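Local coordinates for protein carbonic anhydrase (Porphyridium purpureum, PDB 1DDZ) that probably catalyses the zinc-dependent, reversible hydration of carbon dioxide to hydrogencarbonate, as a beta-class carbonic anhydrase, at residues Val381-Leu394 against Leu430-Met442. Residues are numbered along the deposited sequence; the frame is centred on the assembly and turned at random.
Sequences VCGHYACGGCAAAL and LNRLIEINVLEQM. With ZN (zinc ion), chain D.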
loop_
_atom_site.group_PDB
_atom_site.type_symbol
_atom_site.label_atom_id
_atom_site.label_comp_id
_atom_site.label_asym_id
_atom_site.label_seq_id
_atom_site.Cartn_x
_atom_site.Cartn_y
_atom_site.Cartn_z
ATOM N N VAL A 381 -7.409 19.877 3.619
ATOM C CA VAL A 381 -6.274 19.436 2.795
ATOM C C VAL A 381 -5.467 20.721 2.573
ATOM O O VAL A 381 -5.974 21.697 1.998
ATOM C CB VAL A 381 -6.680 18.825 1.405
ATOM C CG1 VAL A 381 -5.435 18.520 0.581
ATOM C CG2 VAL A 381 -7.488 17.538 1.586
ATOM N N CYS A 382 -4.231 20.735 3.069
ATOM C CA CYS A 382 -3.390 21.910 2.951
ATOM C C CYS A 382 -2.146 21.715 2.113
ATOM O O CYS A 382 -1.355 20.801 2.354
ATOM C CB CYS A 382 -2.980 22.397 4.330
ATOM S SG CYS A 382 -2.014 23.943 4.319
ATOM N N GLY A 383 -2.041 22.522 1.063
ATOM C CA GLY A 383 -0.865 22.492 0.210
ATOM C C GLY A 383 -0.072 23.753 0.547
ATOM O O GLY A 383 -0.532 24.560 1.350
ATOM N N HIS A 384 1.096 23.955 -0.045
ATOM C CA HIS A 384 1.886 25.156 0.251
ATOM C C HIS A 384 2.668 25.586 -0.985
ATOM O O HIS A 384 3.145 24.737 -1.749
ATOM C CB HIS A 384 2.818 24.962 1.493
ATOM C CG HIS A 384 3.828 23.858 1.353
ATOM N ND1 HIS A 384 5.180 24.096 1.328
ATOM C CD2 HIS A 384 3.680 22.522 1.177
ATOM C CE1 HIS A 384 5.824 22.960 1.131
ATOM N NE2 HIS A 384 4.939 21.982 1.032
ATOM N N TYR A 385 2.792 26.899 -1.192
ATOM C CA TYR A 385 3.500 27.416 -2.366
ATOM C C TYR A 385 4.942 26.990 -2.378
ATOM O O TYR A 385 5.533 26.772 -1.337
ATOM C CB TYR A 385 3.378 28.925 -2.454
ATOM C CG TYR A 385 1.975 29.341 -2.784
ATOM C CD1 TYR A 385 1.307 30.279 -2.011
ATOM C CD2 TYR A 385 1.296 28.760 -3.855
ATOM C CE1 TYR A 385 -0.004 30.636 -2.292
ATOM C CE2 TYR A 385 -0.015 29.108 -4.143
ATOM C CZ TYR A 385 -0.658 30.043 -3.355
ATOM O OH TYR A 385 -1.964 30.380 -3.616
ATOM N N ALA A 386 5.461 26.752 -3.569
ATOM C CA ALA A 386 6.839 26.303 -3.737
ATOM C C ALA A 386 7.137 24.895 -3.182
ATOM O O ALA A 386 8.295 24.520 -3.041
ATOM C CB ALA A 386 7.826 27.338 -3.164
ATOM N N CYS A 387 6.088 24.108 -2.928
ATOM C CA CYS A 387 6.230 22.728 -2.443
ATOM C C CYS A 387 7.297 21.911 -3.212
ATOM O O CYS A 387 7.150 21.648 -4.411
ATOM C CB CYS A 387 4.870 22.007 -2.527
ATOM S SG CYS A 387 4.887 20.276 -1.942
ATOM N N GLY A 388 8.317 21.446 -2.493
ATOM C CA GLY A 388 9.389 20.658 -3.090
ATOM C C GLY A 388 8.941 19.332 -3.655
ATOM O O GLY A 388 9.504 18.837 -4.633
ATOM N N GLY A 389 7.907 18.749 -3.058
ATOM C CA GLY A 389 7.398 17.485 -3.575
ATOM C C GLY A 389 6.765 17.677 -4.949
ATOM O O GLY A 389 6.956 16.876 -5.869
ATOM N N CYS A 390 5.997 18.754 -5.080
ATOM C CA CYS A 390 5.344 19.088 -6.346
ATOM C C CYS A 390 6.368 19.499 -7.380
ATOM O O CYS A 390 6.244 19.131 -8.533
ATOM C CB CYS A 390 4.313 20.191 -6.163
ATOM S SG CYS A 390 2.861 19.614 -5.263
ATOM N N ALA A 391 7.391 20.239 -6.958
ATOM C CA ALA A 391 8.463 20.650 -7.865
ATOM C C ALA A 391 9.181 19.402 -8.325
ATOM O O ALA A 391 9.498 19.255 -9.501
ATOM C CB ALA A 391 9.437 21.546 -7.149
ATOM N N ALA A 392 9.401 18.476 -7.393
ATOM C CA ALA A 392 10.083 17.233 -7.712
ATOM C C ALA A 392 9.302 16.418 -8.737
ATOM O O ALA A 392 9.889 15.780 -9.596
ATOM C CB ALA A 392 10.323 16.415 -6.423
ATOM N N ALA A 393 7.973 16.485 -8.667
ATOM C CA ALA A 393 7.106 15.735 -9.574
ATOM C C ALA A 393 7.302 16.091 -11.043
ATOM O O ALA A 393 6.909 15.337 -11.928
ATOM C CB ALA A 393 5.664 15.935 -9.187
ATOM N N LEU A 394 7.851 17.273 -11.307
ATOM C CA LEU A 394 8.065 17.711 -12.688
ATOM C C LEU A 394 9.475 17.381 -13.197
ATOM O O LEU A 394 9.767 17.584 -14.359
ATOM C CB LEU A 394 7.800 19.212 -12.799
ATOM C CG LEU A 394 6.550 19.706 -12.059
ATOM C CD1 LEU A 394 6.479 21.224 -12.011
ATOM C CD2 LEU A 394 5.311 19.136 -12.702
ATOM N N LEU A 430 4.176 26.461 -11.160
ATOM C CA LEU A 430 4.292 25.453 -10.117
ATOM C C LEU A 430 3.219 25.728 -9.067
ATOM O O LEU A 430 2.535 24.833 -8.585
ATOM C CB LEU A 430 5.632 25.560 -9.401
ATOM C CG LEU A 430 6.274 24.363 -8.657
ATOM C CD1 LEU A 430 7.089 24.857 -7.480
ATOM C CD2 LEU A 430 5.266 23.323 -8.187
ATOM N N ASN A 431 3.129 26.986 -8.663
ATOM C CA ASN A 431 2.160 27.395 -7.673
ATOM C C ASN A 431 0.730 27.144 -8.084
ATOM O O ASN A 431 -0.121 26.961 -7.223
ATOM C CB ASN A 431 2.346 28.855 -7.329
ATOM C CG ASN A 431 3.551 29.078 -6.463
ATOM O OD1 ASN A 431 3.808 30.183 -6.053
ATOM N ND2 ASN A 431 4.278 28.019 -6.148
ATOM N N ARG A 432 0.442 27.155 -9.382
ATOM C CA ARG A 432 -0.923 26.894 -9.846
ATOM C C ARG A 432 -1.182 25.396 -9.749
ATOM O O ARG A 432 -2.262 24.968 -9.323
ATOM C CB ARG A 432 -1.137 27.368 -11.289
ATOM C CG ARG A 432 -2.560 27.126 -11.811
ATOM C CD ARG A 432 -3.597 27.864 -10.967
ATOM N NE ARG A 432 -4.253 28.912 -11.743
ATOM C CZ ARG A 432 -4.925 29.938 -11.233
ATOM N NH1 ARG A 432 -5.035 30.099 -9.925
ATOM N NH2 ARG A 432 -5.562 30.759 -12.047
ATOM N N LEU A 433 -0.191 24.613 -10.157
ATOM C CA LEU A 433 -0.277 23.149 -10.104
ATOM C C LEU A 433 -0.535 22.719 -8.657
ATOM O O LEU A 433 -1.310 21.807 -8.390
ATOM C CB LEU A 433 1.042 22.534 -10.568
ATOM C CG LEU A 433 1.137 21.154 -11.238
ATOM C CD1 LEU A 433 2.392 20.498 -10.740
ATOM C CD2 LEU A 433 -0.066 20.277 -10.986
ATOM N N ILE A 434 0.138 23.390 -7.736
ATOM C CA ILE A 434 0.024 23.132 -6.305
ATOM C C ILE A 434 -1.410 23.393 -5.849
ATOM O O ILE A 434 -1.958 22.665 -5.031
ATOM C CB ILE A 434 1.049 24.040 -5.532
ATOM C CG1 ILE A 434 2.464 23.512 -5.732
ATOM C CG2 ILE A 434 0.715 24.169 -4.065
ATOM C CD1 ILE A 434 3.471 24.322 -4.988
ATOM N N GLU A 435 -2.032 24.425 -6.412
ATOM C CA GLU A 435 -3.399 24.791 -6.062
ATOM C C GLU A 435 -4.397 23.764 -6.576
ATOM O O GLU A 435 -5.343 23.379 -5.877
ATOM C CB GLU A 435 -3.741 26.163 -6.655
ATOM C CG GLU A 435 -3.004 27.315 -6.022
ATOM C CD GLU A 435 -3.151 28.627 -6.803
ATOM O OE1 GLU A 435 -3.321 28.572 -8.027
ATOM O OE2 GLU A 435 -3.110 29.707 -6.180
ATOM N N ILE A 436 -4.238 23.401 -7.835
ATOM C CA ILE A 436 -5.109 22.426 -8.466
ATOM C C ILE A 436 -4.912 21.043 -7.807
ATOM O O ILE A 436 -5.863 20.252 -7.702
ATOM C CB ILE A 436 -4.831 22.386 -9.962
ATOM C CG1 ILE A 436 -5.164 23.756 -10.569
ATOM C CG2 ILE A 436 -5.627 21.290 -10.627
ATOM C CD1 ILE A 436 -4.786 23.859 -12.067
ATOM N N ASN A 437 -3.695 20.770 -7.331
ATOM C CA ASN A 437 -3.419 19.506 -6.645
ATOM C C ASN A 437 -4.258 19.428 -5.365
ATOM O O ASN A 437 -4.908 18.424 -5.110
ATOM C CB ASN A 437 -1.934 19.355 -6.343
ATOM C CG ASN A 437 -1.614 18.058 -5.611
ATOM O OD1 ASN A 437 -1.162 18.089 -4.478
ATOM N ND2 ASN A 437 -1.861 16.926 -6.253
ATOM N N VAL A 438 -4.330 20.528 -4.624
ATOM C CA VAL A 438 -5.143 20.604 -3.396
ATOM C C VAL A 438 -6.622 20.359 -3.734
ATOM O O VAL A 438 -7.321 19.621 -3.030
ATOM C CB VAL A 438 -5.011 22.013 -2.710
ATOM C CG1 VAL A 438 -6.001 22.170 -1.587
ATOM C CG2 VAL A 438 -3.631 22.205 -2.169
ATOM N N LEU A 439 -7.096 20.990 -4.811
ATOM C CA LEU A 439 -8.485 20.865 -5.269
ATOM C C LEU A 439 -8.791 19.395 -5.641
ATOM O O LEU A 439 -9.787 18.809 -5.219
ATOM C CB LEU A 439 -8.669 21.795 -6.473
ATOM C CG LEU A 439 -10.044 22.302 -6.890
ATOM C CD1 LEU A 439 -10.697 21.328 -7.808
ATOM C CD2 LEU A 439 -10.886 22.578 -5.676
ATOM N N GLU A 440 -7.882 18.801 -6.391
ATOM C CA GLU A 440 -8.000 17.428 -6.822
ATOM C C GLU A 440 -7.989 16.510 -5.585
ATOM O O GLU A 440 -8.797 15.592 -5.481
ATOM C CB GLU A 440 -6.833 17.117 -7.750
ATOM C CG GLU A 440 -7.125 16.156 -8.894
ATOM C CD GLU A 440 -8.064 16.741 -9.953
ATOM O OE1 GLU A 440 -9.290 16.582 -9.816
ATOM O OE2 GLU A 440 -7.576 17.323 -10.947
ATOM N N GLN A 441 -7.132 16.805 -4.601
ATOM C CA GLN A 441 -7.053 15.974 -3.386
ATOM C C GLN A 441 -8.313 16.108 -2.537
ATOM O O GLN A 441 -8.762 15.134 -1.950
ATOM C CB GLN A 441 -5.785 16.261 -2.579
ATOM C CG GLN A 441 -4.501 16.084 -3.387
ATOM C CD GLN A 441 -4.502 14.834 -4.242
ATOM O OE1 GLN A 441 -4.732 13.742 -3.748
ATOM N NE2 GLN A 441 -4.240 14.991 -5.531
ATOM N N MET A 442 -8.910 17.298 -2.515
ATOM C CA MET A 442 -10.162 17.523 -1.794
ATOM C C MET A 442 -11.233 16.658 -2.444
ATOM O O MET A 442 -12.067 16.053 -1.770
ATOM C CB MET A 442 -10.638 18.942 -1.974
ATOM C CG MET A 442 -9.987 19.993 -1.152
ATOM S SD MET A 442 -10.606 21.562 -1.842
ATOM C CE MET A 442 -12.243 21.534 -1.320
HETATM ZN ZN ZN D . 5.649 20.282 0.218
#
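I434 pushes its side chain into the H384-C387 turn of this alpha/beta fold of the beta-class carbonic anhydrases, in which strand 378-384 carries H384 to the zinc. The axis of 430-442 runs nearly antiparallel to that of 381-384, 8.1 Å away at closest approach. The packing is tightest at the turn, which is of type II. With CG1 anti to its carbonyl carbon (chi1 -74°) and the chain extended beyond, I434 sets CD1 3.3 Å from H384 O and 3.7 Å from C387 CB. It thus backs the very loop whose H384 NE2 and C387 SG bind the metal together with C328 and D330. Further back along the strand, the helix meets bare backbone at G383, with V438 CG2 3.6 Å from G383 N. L430 covers C390 CB with CD2, while on the looser, solvent side its CD1 lies 4.0 Å from CA of the exposed A386. L394 and L433 meet tip to tip. N431 lies obliquely against the ring of the partly exposed Y385, its amide plane turned 38° from it. The buried E435 comes to the ring's edge, its OE1 salt-bridged to R432, and its OE2 also accepts a hydrogen bond from G30 N; the Y385 hydroxyl donates to the anti side of E435 OE2, 2.9 Å from OH and 16° out of the carboxylate plane.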